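Local coordinates for protein prolyl-tRNA synthetase (Naegleria fowleri, PDB 6UYH) that probably attaches proline to its cognate tRNA in an ATP-dependent reaction, as a class II aminoacyl-tRNA synthetase, at residues Val459-Gln462 with Ser463-Asn466. Sequence-based numbering, arbitrary orientation.
Sequences VQSQ and SDAN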
loop_
_atom_site.group_PDB
_atom_site.type_symbol
_atom_site.label_atom_id
_atom_site.label_comp_id
_atom_site.label_asym_id
_atom_site.label_seq_id
_atom_site.Cartn_x
_atom_site.Cartn_y
_atom_site.Cartn_z
ATOM N N VAL A 459 -19.066 27.810 -24.828
ATOM C CA VAL A 459 -17.886 27.750 -25.673
ATOM C C VAL A 459 -16.732 27.255 -24.806
ATOM O O VAL A 459 -16.683 27.518 -23.601
ATOM C CB VAL A 459 -17.588 29.129 -26.305
ATOM C CG1 VAL A 459 -17.225 30.140 -25.224
ATOM C CG2 VAL A 459 -16.503 29.023 -27.338
ATOM N N GLN A 460 -15.822 26.493 -25.407
ATOM C CA GLN A 460 -14.673 26.005 -24.654
ATOM C C GLN A 460 -13.464 25.924 -25.576
ATOM O O GLN A 460 -13.586 25.978 -26.802
ATOM C CB GLN A 460 -14.953 24.643 -23.996
ATOM C CG GLN A 460 -15.017 23.472 -24.974
ATOM C CD GLN A 460 -15.263 22.122 -24.290
ATOM O OE1 GLN A 460 -15.048 21.961 -23.087
ATOM N NE2 GLN A 460 -15.721 21.149 -25.067
ATOM N N SER A 461 -12.290 25.796 -24.966
ATOM C CA SER A 461 -11.047 25.798 -25.723
ATOM C C SER A 461 -10.884 24.498 -26.508
ATOM O O SER A 461 -11.442 23.452 -26.163
ATOM C CB SER A 461 -9.852 25.973 -24.788
ATOM O OG SER A 461 -9.664 24.808 -23.996
ATOM N N GLN A 462 -10.091 24.574 -27.574
ATOM C CA GLN A 462 -9.784 23.372 -28.341
ATOM C C GLN A 462 -9.098 22.332 -27.464
ATOM O O GLN A 462 -9.360 21.131 -27.596
ATOM C CB GLN A 462 -8.913 23.725 -29.544
ATOM C CG GLN A 462 -8.631 22.538 -30.448
ATOM C CD GLN A 462 -9.908 21.916 -30.994
ATOM O OE1 GLN A 462 -10.746 22.603 -31.587
ATOM N NE2 GLN A 462 -10.070 20.610 -30.780
ATOM N N SER A 463 -8.225 22.779 -26.555
ATOM C CA SER A 463 -7.553 21.860 -25.638
ATOM C C SER A 463 -8.552 21.126 -24.755
ATOM O O SER A 463 -8.429 19.914 -24.542
ATOM C CB SER A 463 -6.546 22.619 -24.772
ATOM O OG SER A 463 -5.983 21.777 -23.770
ATOM N N ASP A 464 -9.538 21.843 -24.213
ATOM C CA ASP A 464 -10.550 21.185 -23.394
ATOM C C ASP A 464 -11.386 20.218 -24.224
ATOM O O ASP A 464 -11.694 19.110 -23.772
ATOM C CB ASP A 464 -11.453 22.224 -22.724
ATOM C CG ASP A 464 -10.794 22.892 -21.523
ATOM O OD1 ASP A 464 -9.588 22.638 -21.256
ATOM O OD2 ASP A 464 -11.499 23.673 -20.850
ATOM N N ALA A 465 -11.772 20.620 -25.432
ATOM C CA ALA A 465 -12.536 19.718 -26.288
ATOM C C ALA A 465 -11.736 18.456 -26.605
ATOM O O ALA A 465 -12.297 17.356 -26.644
ATOM C CB ALA A 465 -12.953 20.435 -27.569
ATOM N N ASN A 466 -10.421 18.596 -26.809
ATOM C CA ASN A 466 -9.563 17.439 -27.057
ATOM C C ASN A 466 -9.444 16.536 -25.832
ATOM O O ASN A 466 -9.282 15.318 -25.974
ATOM C CB ASN A 466 -8.167 17.893 -27.484
ATOM C CG ASN A 466 -8.157 18.558 -28.844
ATOM O OD1 ASN A 466 -9.167 18.588 -29.544
ATOM N ND2 ASN A 466 -6.997 19.086 -29.233
HETATM O O HOH W 1 -8.073 24.966 -21.913
HETATM O O HOH W 2 -12.250 26.018 -22.057
#
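Gln460 lays one face of its side-chain amide against the helix start, with Ala465 N beneath CD and Asp464 CB 3.6 Å from Gln460 OE1. The amide and the Asp464 carboxylate are turned 80° apart. Ser461 OG sits over the face of that carboxylate, 3.3 Å from Asp464 CG, and a water rather than a direct bond joins it to OD1. The chain extended beyond CG carries the Gln460 amide out to Ala465; NE2 packs against Ala465 CA and CB, and its hydrogen bond goes to Leu469 O. Another flat group, the amide of Asn466, has Gln462 O over one face, 3.1 Å from Asn466 CG. On that same side Gln462 NE2 bonds to Asn466 OD1; it comes from above the carbonyl plane, although OD1 lies nearly in the amide plane of Gln462. With CG anti to the backbone N (chi1 -176°) and a bend at chi2, the Gln462 chain turns forward along the helix, but the 2.5 Å between Gln462 NE2 and Asn466 OD1 is doubtfully short.

The stretch illustrates how a short helix, here 462-466 in the C-terminal part of prolyl-tRNA synthetase, is started. Ser461 is the N-cap: its OG accepts from Asp464 N at 3.0 Å (160°), while Ser461 O and Gln462 O receive the N-H groups of Ala465 and Asn466. A textbook capping box would return a direct bond from the Asp464 carboxylate to Ser461 N. Here a second water supplies that link: its oxygen lies 2.9 Å from Ser461 N, whose N-H it accepts, and it donates to Asp464 OD2. The buried carboxylate also forms a salt bridge with Arg232 through OD2 and a hydrogen bond with Asn230 through OD1, tying the helix start to residues of the catalytic core region.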